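Aminotransferase, class III (Deinococcus radiodurans, PDB 3I4J) is probably a transaminase that uses pyridoxal phosphate, as other class III aminotransferases do. Local coordinates at residues R216-C221 / S250-D255; A196-G201 / P243-R248; P161-P166 / P211-R216. The protein carries 1 engineered substitution. All coordinates share one frame; numbering follows the deposited sequence.

Interaction 1: residues R216-C221 / S250-D255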
ATOM      1  N   ARG C 216      -2.206  26.554 -20.951  1.00 21.40           N
ATOM      2  CA  ARG C 216      -0.891  26.848 -21.512  1.00 21.27           C
ATOM      3  C   ARG C 216       0.095  25.717 -21.213  1.00 20.20           C
ATOM      4  O   ARG C 216       0.897  25.351 -22.071  1.00 20.33           O
ATOM      5  CB  ARG C 216      -0.365  28.187 -20.975  1.00 21.01           C
ATOM      6  CG  ARG C 216       1.027  28.590 -21.490  1.00 23.37           C
ATOM      7  CD  ARG C 216       1.097  28.623 -23.017  1.00 25.00           C
ATOM      8  NE  ARG C 216       0.074  29.491 -23.588  1.00 28.30           N
ATOM      9  CZ  ARG C 216       0.129  30.822 -23.594  1.00 33.17           C
ATOM     10  NH1 ARG C 216       1.172  31.456 -23.067  1.00 32.02           N
ATOM     11  NH2 ARG C 216      -0.874  31.523 -24.107  1.00 33.18           N
ATOM     12  N   VAL C 217       0.035  25.155 -20.007  1.00 20.15           N
ATOM     13  CA  VAL C 217       0.915  24.038 -19.661  1.00 19.59           C
ATOM     14  C   VAL C 217       0.668  22.863 -20.616  1.00 18.00           C
ATOM     15  O   VAL C 217       1.609  22.260 -21.126  1.00 19.21           O
ATOM     16  CB  VAL C 217       0.675  23.551 -18.205  1.00 19.86           C
ATOM     17  CG1 VAL C 217       1.349  22.191 -17.983  1.00 21.03           C
ATOM     18  CG2 VAL C 217       1.231  24.566 -17.222  1.00 20.59           C
ATOM     19  N   ARG C 218      -0.602  22.545 -20.848  1.00 19.26           N
ATOM     20  CA  ARG C 218      -0.972  21.447 -21.743  1.00 19.41           C
ATOM     21  C   ARG C 218      -0.350  21.656 -23.126  1.00 21.16           C
ATOM     22  O   ARG C 218       0.239  20.738 -23.703  1.00 19.68           O
ATOM     23  CB  ARG C 218      -2.497  21.365 -21.864  1.00 20.15           C
ATOM     24  CG  ARG C 218      -3.025  20.375 -22.908  1.00 22.20           C
ATOM     25  CD  ARG C 218      -2.813  18.925 -22.498  1.00 23.08           C
ATOM     26  NE  ARG C 218      -1.492  18.420 -22.851  1.00 23.38           N
ATOM     27  CZ  ARG C 218      -1.054  17.202 -22.546  1.00 24.23           C
ATOM     28  NH1 ARG C 218      -1.835  16.365 -21.873  1.00 21.92           N
ATOM     29  NH2 ARG C 218       0.157  16.816 -22.920  1.00 23.71           N
ATOM     30  N   ASP C 219      -0.482  22.872 -23.643  1.00 20.64           N
ATOM     31  CA  ASP C 219       0.057  23.215 -24.955  1.00 21.36           C
ATOM     32  C   ASP C 219       1.578  23.154 -24.995  1.00 21.17           C
ATOM     33  O   ASP C 219       2.157  22.618 -25.937  1.00 20.20           O
ATOM     34  CB  ASP C 219      -0.427  24.605 -25.381  1.00 22.88           C
ATOM     35  CG  ASP C 219      -1.913  24.638 -25.688  1.00 22.49           C
ATOM     36  OD1 ASP C 219      -2.506  23.560 -25.908  1.00 24.08           O
ATOM     37  OD2 ASP C 219      -2.492  25.746 -25.724  1.00 24.76           O
ATOM     38  N   ILE C 220       2.235  23.702 -23.978  1.00 20.05           N
ATOM     39  CA  ILE C 220       3.690  23.663 -23.931  1.00 20.89           C
ATOM     40  C   ILE C 220       4.174  22.209 -23.902  1.00 21.27           C
ATOM     41  O   ILE C 220       5.163  21.860 -24.551  1.00 19.16           O
ATOM     42  CB  ILE C 220       4.227  24.413 -22.683  1.00 21.62           C
ATOM     43  CG1 ILE C 220       3.959  25.909 -22.827  1.00 25.41           C
ATOM     44  CG2 ILE C 220       5.718  24.161 -22.510  1.00 21.87           C
ATOM     45  CD1 ILE C 220       4.640  26.521 -24.015  1.00 30.35           C
ATOM     46  N   CYS C 221       3.474  21.364 -23.152  1.00 20.74           N
ATOM     47  CA  CYS C 221       3.844  19.956 -23.062  1.00 21.41           C
ATOM     48  C   CYS C 221       3.682  19.273 -24.417  1.00 21.37           C
ATOM     49  O   CYS C 221       4.527  18.471 -24.819  1.00 22.17           O
ATOM     50  CB  CYS C 221       2.999  19.240 -21.996  1.00 21.29           C
ATOM     51  SG  CYS C 221       3.482  19.641 -20.274  1.00 21.92           S
ATOM     52  N   SER C 250     -10.668  24.931 -18.377  1.00 23.64           N
ATOM     53  CA  SER C 250     -11.136  24.680 -19.741  1.00 25.24           C
ATOM     54  C   SER C 250     -11.187  23.209 -20.151  1.00 24.35           C
ATOM     55  O   SER C 250     -10.991  22.878 -21.320  1.00 25.13           O
ATOM     56  CB  SER C 250     -10.261  25.447 -20.738  1.00 25.22           C
ATOM     57  OG  SER C 250     -10.246  26.831 -20.440  1.00 27.52           O
ATOM     58  N   GLY C 251     -11.449  22.329 -19.193  1.00 25.16           N
ATOM     59  CA  GLY C 251     -11.531  20.912 -19.498  1.00 24.20           C
ATOM     60  C   GLY C 251     -10.231  20.248 -19.907  1.00 24.49           C
ATOM     61  O   GLY C 251     -10.246  19.177 -20.510  1.00 23.70           O
ATOM     62  N   VAL C 252      -9.102  20.868 -19.577  1.00 23.93           N
ATOM     63  CA  VAL C 252      -7.799  20.303 -19.924  1.00 23.23           C
ATOM     64  C   VAL C 252      -7.653  18.897 -19.352  1.00 22.81           C
ATOM     65  O   VAL C 252      -8.114  18.614 -18.246  1.00 21.84           O
ATOM     66  CB  VAL C 252      -6.638  21.187 -19.391  1.00 24.72           C
ATOM     67  CG1 VAL C 252      -5.315  20.426 -19.458  1.00 23.79           C
ATOM     68  CG2 VAL C 252      -6.533  22.465 -20.229  1.00 25.63           C
ATOM     69  N   THR C 253      -7.025  18.020 -20.127  1.00 22.79           N
ATOM     70  CA  THR C 253      -6.798  16.644 -19.705  1.00 23.37           C
ATOM     71  C   THR C 253      -5.307  16.346 -19.781  1.00 22.21           C
ATOM     72  O   THR C 253      -4.605  16.847 -20.661  1.00 21.49           O
ATOM     73  CB  THR C 253      -7.563  15.640 -20.602  1.00 24.54           C
ATOM     74  OG1 THR C 253      -7.186  15.829 -21.974  1.00 24.28           O
ATOM     75  CG2 THR C 253      -9.067  15.833 -20.446  1.00 24.64           C
ATOM     76  N   PRO C 254      -4.798  15.535 -18.842  1.00 20.70           N
ATOM     77  CA  PRO C 254      -3.382  15.179 -18.817  1.00 18.60           C
ATOM     78  C   PRO C 254      -3.148  13.906 -19.621  1.00 19.50           C
ATOM     79  O   PRO C 254      -4.090  13.334 -20.173  1.00 19.89           O
ATOM     80  CB  PRO C 254      -3.125  14.964 -17.332  1.00 19.73           C
ATOM     81  CG  PRO C 254      -4.387  14.257 -16.905  1.00 18.16           C
ATOM     82  CD  PRO C 254      -5.500  14.992 -17.662  1.00 21.71           C
ATOM     83  N   ASP C 255      -1.891  13.478 -19.695  1.00 18.26           N
ATOM     84  CA  ASP C 255      -1.545  12.247 -20.387  1.00 19.05           C
ATOM     85  C   ASP C 255      -1.650  11.114 -19.361  1.00 19.80           C
ATOM     86  O   ASP C 255      -1.943   9.974 -19.704  1.00 20.47           O
ATOM     87  CB  ASP C 255      -0.134  12.343 -20.962  1.00 20.47           C
ATOM     88  CG  ASP C 255      -0.016  13.438 -22.005  1.00 23.72           C
ATOM     89  OD1 ASP C 255      -0.848  13.444 -22.941  1.00 24.43           O
ATOM     90  OD2 ASP C 255       0.895  14.286 -21.895  1.00 23.47           O
TER
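R218 is the residue by which helix segment 216-221 takes hold of V252, T253 and D255 in the loop ahead of strand 256-259. Before it, R216 points away from the loop and forms a salt bridge with E177, while V217 is buried against F228 and L179. R218 leaves the helix with CG anti to the backbone N (chi1 173°), and the chain bends twice further on. Its stem lies on V252, with R218 CB 3.8 Å from V252 CG1, and the guanidinium then meets the loop edge-on. R218 NH1 gives a nearly straight bond (165°) to T253 O at 3.1 Å, in the carbonyl plane and on a lone pair. R218 NH2 makes a salt bridge of 2.8 Å with D255 OD2, met on the syn side but 29° out of the carboxylate plane. I220 and C221, beyond, face helix 178-186 and I226.

D255 OD2 also accepts the backbone N-H of F228, and R218 NH2 has a second acidic partner in D222. Cutting R218 back to an alanine would probably cost T253 O its guanidinium donor and leave D255 without its positive mate, the F228 N-H still bonded to OD2. With two acids, D222 and D255, paired to the same NH2, R218 is likely to stay charged and partly offset both at this partly exposed helix-loop junction.

Interaction 2: residues A196-G201 / P243-R248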
ATOM      1  N   ALA C 196       2.477  17.780 -11.763  1.00 18.23           N
ATOM      2  CA  ALA C 196       2.016  18.803 -10.834  1.00 18.34           C
ATOM      3  C   ALA C 196       0.637  18.508 -10.262  1.00 19.23           C
ATOM      4  O   ALA C 196      -0.173  17.822 -10.886  1.00 17.60           O
ATOM      5  CB  ALA C 196       1.994  20.171 -11.526  1.00 20.33           C
ATOM      6  N   GLU C 197       0.386  19.021  -9.058  1.00 19.89           N
ATOM      7  CA  GLU C 197      -0.921  18.889  -8.420  1.00 21.06           C
ATOM      8  C   GLU C 197      -1.672  20.082  -9.004  1.00 18.72           C
ATOM      9  O   GLU C 197      -1.194  21.208  -8.905  1.00 18.15           O
ATOM     10  CB  GLU C 197      -0.836  19.112  -6.909  1.00 24.28           C
ATOM     11  CG  GLU C 197       0.009  18.136  -6.119  1.00 28.73           C
ATOM     12  CD  GLU C 197       0.177  18.587  -4.676  1.00 31.02           C
ATOM     13  OE1 GLU C 197       1.038  19.454  -4.412  1.00 34.86           O
ATOM     14  OE2 GLU C 197      -0.568  18.091  -3.813  1.00 34.19           O
ATOM     15  N   PRO C 198      -2.848  19.863  -9.612  1.00 18.85           N
ATOM     16  CA  PRO C 198      -3.568  21.015 -10.173  1.00 19.43           C
ATOM     17  C   PRO C 198      -3.775  22.088  -9.101  1.00 20.89           C
ATOM     18  O   PRO C 198      -3.566  23.283  -9.336  1.00 20.02           O
ATOM     19  CB  PRO C 198      -4.879  20.397 -10.654  1.00 20.62           C
ATOM     20  CG  PRO C 198      -4.454  19.012 -11.073  1.00 19.33           C
ATOM     21  CD  PRO C 198      -3.541  18.601  -9.919  1.00 20.04           C
ATOM     22  N   VAL C 199      -4.205  21.645  -7.924  1.00 20.25           N
ATOM     23  CA  VAL C 199      -4.405  22.521  -6.775  1.00 20.99           C
ATOM     24  C   VAL C 199      -3.496  21.882  -5.736  1.00 22.32           C
ATOM     25  O   VAL C 199      -3.603  20.683  -5.474  1.00 22.21           O
ATOM     26  CB  VAL C 199      -5.872  22.501  -6.288  1.00 21.04           C
ATOM     27  CG1 VAL C 199      -6.010  23.303  -5.003  1.00 22.08           C
ATOM     28  CG2 VAL C 199      -6.779  23.086  -7.364  1.00 21.81           C
ATOM     29  N   VAL C 200      -2.588  22.673  -5.175  1.00 22.64           N
ATOM     30  CA  VAL C 200      -1.626  22.174  -4.198  1.00 24.22           C
ATOM     31  C   VAL C 200      -2.245  21.738  -2.876  1.00 26.17           C
ATOM     32  O   VAL C 200      -3.217  22.327  -2.400  1.00 24.46           O
ATOM     33  CB  VAL C 200      -0.528  23.229  -3.926  1.00 23.84           C
ATOM     34  CG1 VAL C 200       0.470  22.706  -2.897  1.00 26.74           C
ATOM     35  CG2 VAL C 200       0.191  23.564  -5.230  1.00 26.04           C
ATOM     36  N   GLY C 201      -1.662  20.697  -2.291  1.00 28.12           N
ATOM     37  CA  GLY C 201      -2.150  20.177  -1.029  1.00 28.69           C
ATOM     38  C   GLY C 201      -1.418  20.724   0.181  1.00 32.09           C
ATOM     39  O   GLY C 201      -1.215  21.930   0.309  1.00 31.05           O
ATOM     40  N   PRO C 243     -14.810  16.427 -11.363  1.00 23.48           N
ATOM     41  CA  PRO C 243     -14.341  15.035 -11.287  1.00 23.94           C
ATOM     42  C   PRO C 243     -12.831  15.017 -11.050  1.00 23.49           C
ATOM     43  O   PRO C 243     -12.339  14.306 -10.176  1.00 23.52           O
ATOM     44  CB  PRO C 243     -14.742  14.465 -12.641  1.00 23.68           C
ATOM     45  CG  PRO C 243     -16.044  15.189 -12.906  1.00 23.70           C
ATOM     46  CD  PRO C 243     -15.703  16.619 -12.523  1.00 24.52           C
ATOM     47  N   LEU C 244     -12.108  15.790 -11.856  1.00 21.61           N
ATOM     48  CA  LEU C 244     -10.665  15.951 -11.696  1.00 21.43           C
ATOM     49  C   LEU C 244     -10.492  17.466 -11.639  1.00 21.17           C
ATOM     50  O   LEU C 244     -11.102  18.194 -12.426  1.00 21.29           O
ATOM     51  CB  LEU C 244      -9.890  15.370 -12.885  1.00 20.86           C
ATOM     52  CG  LEU C 244      -9.862  13.842 -13.010  1.00 21.88           C
ATOM     53  CD1 LEU C 244      -9.163  13.448 -14.299  1.00 21.79           C
ATOM     54  CD2 LEU C 244      -9.143  13.237 -11.804  1.00 23.01           C
ATOM     55  N   ALA C 245      -9.683  17.946 -10.700  1.00 19.65           N
ATOM     56  CA  ALA C 245      -9.477  19.386 -10.543  1.00 19.00           C
ATOM     57  C   ALA C 245      -8.909  20.053 -11.785  1.00 19.01           C
ATOM     58  O   ALA C 245      -9.226  21.211 -12.075  1.00 20.44           O
ATOM     59  CB  ALA C 245      -8.559  19.656  -9.347  1.00 20.57           C
ATOM     60  N   LEU C 246      -8.069  19.330 -12.517  1.00 17.91           N
ATOM     61  CA  LEU C 246      -7.442  19.876 -13.721  1.00 19.12           C
ATOM     62  C   LEU C 246      -8.464  20.372 -14.737  1.00 21.48           C
ATOM     63  O   LEU C 246      -8.227  21.362 -15.435  1.00 21.44           O
ATOM     64  CB  LEU C 246      -6.547  18.821 -14.379  1.00 18.61           C
ATOM     65  CG  LEU C 246      -5.689  19.296 -15.558  1.00 19.25           C
ATOM     66  CD1 LEU C 246      -4.731  20.380 -15.074  1.00 17.46           C
ATOM     67  CD2 LEU C 246      -4.908  18.127 -16.157  1.00 18.54           C
ATOM     68  N   SER C 247      -9.597  19.678 -14.811  1.00 22.43           N
ATOM     69  CA  SER C 247     -10.670  20.016 -15.749  1.00 24.84           C
ATOM     70  C   SER C 247     -11.284  21.391 -15.528  1.00 23.91           C
ATOM     71  O   SER C 247     -11.943  21.928 -16.421  1.00 24.97           O
ATOM     72  CB  SER C 247     -11.779  18.961 -15.682  1.00 27.36           C
ATOM     73  OG  SER C 247     -11.281  17.690 -16.060  1.00 36.61           O
ATOM     74  N   ARG C 248     -11.090  21.962 -14.345  1.00 23.61           N
ATOM     75  CA  ARG C 248     -11.643  23.282 -14.065  1.00 24.69           C
ATOM     76  C   ARG C 248     -11.015  24.305 -15.005  1.00 24.77           C
ATOM     77  O   ARG C 248     -11.570  25.382 -15.235  1.00 25.57           O
ATOM     78  CB  ARG C 248     -11.394  23.676 -12.608  1.00 25.10           C
ATOM     79  CG  ARG C 248     -12.183  22.839 -11.606  1.00 27.24           C
ATOM     80  CD  ARG C 248     -11.909  23.291 -10.180  1.00 28.91           C
ATOM     81  NE  ARG C 248     -12.360  24.663  -9.954  1.00 31.01           N
ATOM     82  CZ  ARG C 248     -13.559  24.997  -9.483  1.00 31.95           C
ATOM     83  NH1 ARG C 248     -14.444  24.061  -9.172  1.00 30.51           N
ATOM     84  NH2 ARG C 248     -13.875  26.280  -9.332  1.00 32.17           N
TER
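P198 meets A245 and L246 where the loop after strand 191-196 runs past the short 3-10 turn 245-248, and the direct contact is entirely apolar. The proline ring does most of the touching. P198 CB lies 4.0 Å from the methyl CB of A245, and the next ring atom, P198 CG, is 3.9 Å from L246 CB. The ring therefore rests on the start of the turn, over the peptide that joins the two residues, with P198 CB 3.8 Å from L246 N. L246 crosses the ring at about a right angle. Its CG stands anti to the backbone N (chi1 -173°), and the branches beyond pack on F228 and A230 of strand 227-231. V199 adds a looser touch, its CG2 4.3 Å from A245 CB, and its side chain also reaches T349.

Polar bonds act within each loop or to third parties. The turn is closed by S247 N to L244 O at 3.2 Å and by R248 N to A245 O at 3.0 Å. Its first two N-H groups, those of A245 and L246, are taken by the two carboxylate oxygens of E232, whose side chain also touches P198. On the other loop, E197 OE1 bonds to S130 OG and E197 OE2 receives a weak bond from G201 N.

Both loops leave parallel neighbours of the large-domain sheet at the strands' C-terminal ends, the side on which fold type I aminotransferases hold their cofactor. No hydrogen bond crosses between the loops, so the direct contact is van der Waals packing, and E232, bonded to those two N-H groups and touching the proline, probably adds directional bonds beside the carbon contacts.

Interaction 3: residues P161-P166 / P211-R216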
ATOM      1  N   PRO C 161      14.484  18.649 -12.204  1.00 21.29           N
ATOM      2  CA  PRO C 161      14.505  20.113 -12.250  1.00 21.37           C
ATOM      3  C   PRO C 161      13.219  20.655 -11.623  1.00 20.39           C
ATOM      4  O   PRO C 161      12.186  19.990 -11.639  1.00 19.75           O
ATOM      5  CB  PRO C 161      14.613  20.412 -13.744  1.00 22.16           C
ATOM      6  CG  PRO C 161      13.917  19.256 -14.375  1.00 24.26           C
ATOM      7  CD  PRO C 161      14.407  18.078 -13.559  1.00 22.51           C
ATOM      8  N   LYS C 162      13.290  21.862 -11.079  1.00 19.87           N
ATOM      9  CA  LYS C 162      12.140  22.468 -10.424  1.00 20.41           C
ATOM     10  C   LYS C 162      11.584  23.702 -11.119  1.00 21.15           C
ATOM     11  O   LYS C 162      12.332  24.582 -11.539  1.00 23.57           O
ATOM     12  CB  LYS C 162      12.511  22.833  -8.984  1.00 21.61           C
ATOM     13  CG  LYS C 162      12.771  21.622  -8.087  1.00 23.78           C
ATOM     14  CD  LYS C 162      11.484  20.863  -7.825  1.00 27.18           C
ATOM     15  CE  LYS C 162      11.674  19.762  -6.786  1.00 31.97           C
ATOM     16  NZ  LYS C 162      10.371  19.120  -6.422  1.00 31.50           N
ATOM     17  N   LEU C 163      10.260  23.749 -11.230  1.00 21.25           N
ATOM     18  CA  LEU C 163       9.560  24.874 -11.833  1.00 21.76           C
ATOM     19  C   LEU C 163       9.145  25.768 -10.665  1.00 21.64           C
ATOM     20  O   LEU C 163       8.812  25.272  -9.582  1.00 20.53           O
ATOM     21  CB  LEU C 163       8.304  24.397 -12.575  1.00 21.38           C
ATOM     22  CG  LEU C 163       7.483  25.474 -13.290  1.00 22.22           C
ATOM     23  CD1 LEU C 163       8.264  25.957 -14.511  1.00 23.06           C
ATOM     24  CD2 LEU C 163       6.129  24.911 -13.718  1.00 21.00           C
ATOM     25  N   PRO C 164       9.166  27.097 -10.860  1.00 22.28           N
ATOM     26  CA  PRO C 164       8.780  28.013  -9.783  1.00 22.19           C
ATOM     27  C   PRO C 164       7.336  27.828  -9.316  1.00 22.97           C
ATOM     28  O   PRO C 164       6.474  27.364 -10.067  1.00 21.25           O
ATOM     29  CB  PRO C 164       8.997  29.394 -10.409  1.00 23.05           C
ATOM     30  CG  PRO C 164      10.110  29.151 -11.376  1.00 24.33           C
ATOM     31  CD  PRO C 164       9.711  27.841 -12.009  1.00 23.40           C
ATOM     32  N   LYS C 165       7.083  28.206  -8.070  1.00 22.91           N
ATOM     33  CA  LYS C 165       5.748  28.109  -7.498  1.00 25.00           C
ATOM     34  C   LYS C 165       4.806  28.952  -8.358  1.00 24.29           C
ATOM     35  O   LYS C 165       5.204  29.991  -8.892  1.00 25.40           O
ATOM     36  CB  LYS C 165       5.771  28.643  -6.063  1.00 27.41           C
ATOM     37  CG  LYS C 165       4.431  28.650  -5.359  1.00 30.15           C
ATOM     38  CD  LYS C 165       4.547  29.211  -3.943  1.00 32.69           C
ATOM     39  CE  LYS C 165       5.445  28.351  -3.065  1.00 34.49           C
ATOM     40  NZ  LYS C 165       5.388  28.770  -1.631  1.00 37.59           N
ATOM     41  N   PRO C 166       3.553  28.506  -8.524  1.00 24.50           N
ATOM     42  CA  PRO C 166       2.623  29.294  -9.337  1.00 25.13           C
ATOM     43  C   PRO C 166       2.281  30.614  -8.642  1.00 25.22           C
ATOM     44  O   PRO C 166       2.336  30.713  -7.413  1.00 23.98           O
ATOM     45  CB  PRO C 166       1.414  28.366  -9.476  1.00 26.28           C
ATOM     46  CG  PRO C 166       1.459  27.557  -8.209  1.00 27.95           C
ATOM     47  CD  PRO C 166       2.926  27.256  -8.057  1.00 24.64           C
ATOM     48  N   PRO C 211      -6.559  31.412 -13.855  1.00 21.45           N
ATOM     49  CA  PRO C 211      -7.155  30.854 -15.066  1.00 22.22           C
ATOM     50  C   PRO C 211      -6.144  30.966 -16.205  1.00 22.03           C
ATOM     51  O   PRO C 211      -5.319  31.888 -16.218  1.00 22.13           O
ATOM     52  CB  PRO C 211      -8.382  31.738 -15.280  1.00 22.61           C
ATOM     53  CG  PRO C 211      -8.794  32.064 -13.872  1.00 23.52           C
ATOM     54  CD  PRO C 211      -7.463  32.392 -13.223  1.00 22.30           C
ATOM     55  N   GLY C 212      -6.199  30.019 -17.139  1.00 20.82           N
ATOM     56  CA  GLY C 212      -5.291  30.023 -18.274  1.00 20.62           C
ATOM     57  C   GLY C 212      -3.978  29.288 -18.075  1.00 21.99           C
ATOM     58  O   GLY C 212      -3.286  28.969 -19.046  1.00 22.23           O
ATOM     59  N   TYR C 213      -3.636  28.992 -16.822  1.00 19.18           N
ATOM     60  CA  TYR C 213      -2.376  28.317 -16.510  1.00 19.92           C
ATOM     61  C   TYR C 213      -2.229  26.916 -17.107  1.00 18.38           C
ATOM     62  O   TYR C 213      -1.304  26.655 -17.878  1.00 19.04           O
ATOM     63  CB  TYR C 213      -2.202  28.236 -14.990  1.00 18.62           C
ATOM     64  CG  TYR C 213      -0.874  27.679 -14.526  1.00 19.14           C
ATOM     65  CD1 TYR C 213       0.191  28.525 -14.222  1.00 18.72           C
ATOM     66  CD2 TYR C 213      -0.707  26.307 -14.323  1.00 20.73           C
ATOM     67  CE1 TYR C 213       1.391  28.022 -13.710  1.00 20.87           C
ATOM     68  CE2 TYR C 213       0.483  25.794 -13.818  1.00 20.18           C
ATOM     69  CZ  TYR C 213       1.522  26.656 -13.506  1.00 20.18           C
ATOM     70  OH  TYR C 213       2.671  26.161 -12.942  1.00 21.29           O
ATOM     71  N   TYR C 214      -3.133  26.005 -16.757  1.00 19.73           N
ATOM     72  CA  TYR C 214      -3.009  24.652 -17.276  1.00 19.16           C
ATOM     73  C   TYR C 214      -3.291  24.504 -18.762  1.00 19.25           C
ATOM     74  O   TYR C 214      -2.811  23.557 -19.391  1.00 18.64           O
ATOM     75  CB  TYR C 214      -3.856  23.691 -16.445  1.00 17.52           C
ATOM     76  CG  TYR C 214      -3.274  23.526 -15.062  1.00 16.57           C
ATOM     77  CD1 TYR C 214      -2.004  22.975 -14.882  1.00 18.50           C
ATOM     78  CD2 TYR C 214      -3.953  23.999 -13.941  1.00 17.54           C
ATOM     79  CE1 TYR C 214      -1.418  22.911 -13.603  1.00 17.28           C
ATOM     80  CE2 TYR C 214      -3.383  23.942 -12.670  1.00 17.70           C
ATOM     81  CZ  TYR C 214      -2.120  23.402 -12.508  1.00 17.29           C
ATOM     82  OH  TYR C 214      -1.555  23.384 -11.249  1.00 18.51           O
ATOM     83  N   GLU C 215      -4.062  25.429 -19.326  1.00 20.72           N
ATOM     84  CA  GLU C 215      -4.328  25.385 -20.758  1.00 21.77           C
ATOM     85  C   GLU C 215      -2.980  25.591 -21.451  1.00 21.67           C
ATOM     86  O   GLU C 215      -2.644  24.885 -22.407  1.00 19.91           O
ATOM     87  CB  GLU C 215      -5.303  26.496 -21.173  1.00 21.05           C
ATOM     88  CG  GLU C 215      -6.739  26.300 -20.687  1.00 21.97           C
ATOM     89  CD  GLU C 215      -6.996  26.850 -19.293  1.00 22.96           C
ATOM     90  OE1 GLU C 215      -6.031  27.154 -18.558  1.00 22.13           O
ATOM     91  OE2 GLU C 215      -8.180  26.968 -18.925  1.00 23.97           O
ATOM     92  N   ARG C 216      -2.206  26.554 -20.951  1.00 21.40           N
ATOM     93  CA  ARG C 216      -0.891  26.848 -21.512  1.00 21.27           C
ATOM     94  C   ARG C 216       0.095  25.717 -21.213  1.00 20.20           C
ATOM     95  O   ARG C 216       0.897  25.351 -22.071  1.00 20.33           O
ATOM     96  CB  ARG C 216      -0.365  28.187 -20.975  1.00 21.01           C
ATOM     97  CG  ARG C 216       1.027  28.590 -21.490  1.00 23.37           C
ATOM     98  CD  ARG C 216       1.097  28.623 -23.017  1.00 25.00           C
ATOM     99  NE  ARG C 216       0.074  29.491 -23.588  1.00 28.30           N
ATOM    100  CZ  ARG C 216       0.129  30.822 -23.594  1.00 33.17           C
ATOM    101  NH1 ARG C 216       1.172  31.456 -23.067  1.00 32.02           N
ATOM    102  NH2 ARG C 216      -0.874  31.523 -24.107  1.00 33.18           N
TER
HETATM  103  O   HOH W   1       4.548  27.826 -12.080  1.00 22.26           O
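Y213 OH is gripped by a water that leads to P164 and by R127 NH1. The water oxygen lies 2.7 Å from Y213 OH, in the plane of the tyrosine ring, and gives a hydrogen to P164 O at 2.8 Å, tying the phenol to the backbone of the facing segment. R127, at the end of the neighbouring strand 123-127, is the stronger partner, and the same NH1 also serves Y214 OH. The hydroxyl of this buried ring is thus held by both R127 and the water.

Carbon contacts surround this polar point. L163 and Y213 approach from opposite directions, and L163 CD2 stands 3.8 Å from Y213 OH. P166 comes obliquely to the ring, its CB 4.2 Å from Y213 CE1, and P166 also packs on R127 and D175.

Strand 162-163 is an outermost strand of the seven-stranded sheet whose order, 3-2-4-5-6-7-1, is that of the large domain of fold type I pyridoxal-phosphate enzymes. Helix 213-224 is the crossover between the parallel strands 191-196 and 227-231, and Y213, in its first turn, reaches across toward the edge strand. G212 is the N-cap residue, with a positive phi that suits glycine, and G212 O accepts R216 N at 3.3 Å. With CG anti to the backbone N (chi1 -174°), the Y213 ring extends from the helix start toward L163 and P166.

Y214 lies beside the ring. Y213 CD2 sits 3.5 Å above the Y214 ring plane, over its centre, so that an edge of Y213 is set on a face of Y214, while Y214 makes a separate edge-to-face contact with W249.

Three contacts, their centres 11 to 12 Å apart, cluster round the start of helix 213-224; interactions 1 and 3 use it and share R216, interaction 2 joins two loops beside it. Interactions 1 and 3 also meet where S250 OG lies 2.6 Å from E215 OE2 and V252 CG2 packs on E215 CA. Interaction 2 reaches interaction 3 through Y214 OH, 2.8 Å from P198 O, and interaction 1 through L246 CD2, 3.5 Å from P254 CD. L246 is the common neighbour, since its CD1 also packs on Y214 CG. Interaction 2 lies about 8 Å from the chain centre, on the side where the family's cofactor probably binds; the other two lie about 18 Å out.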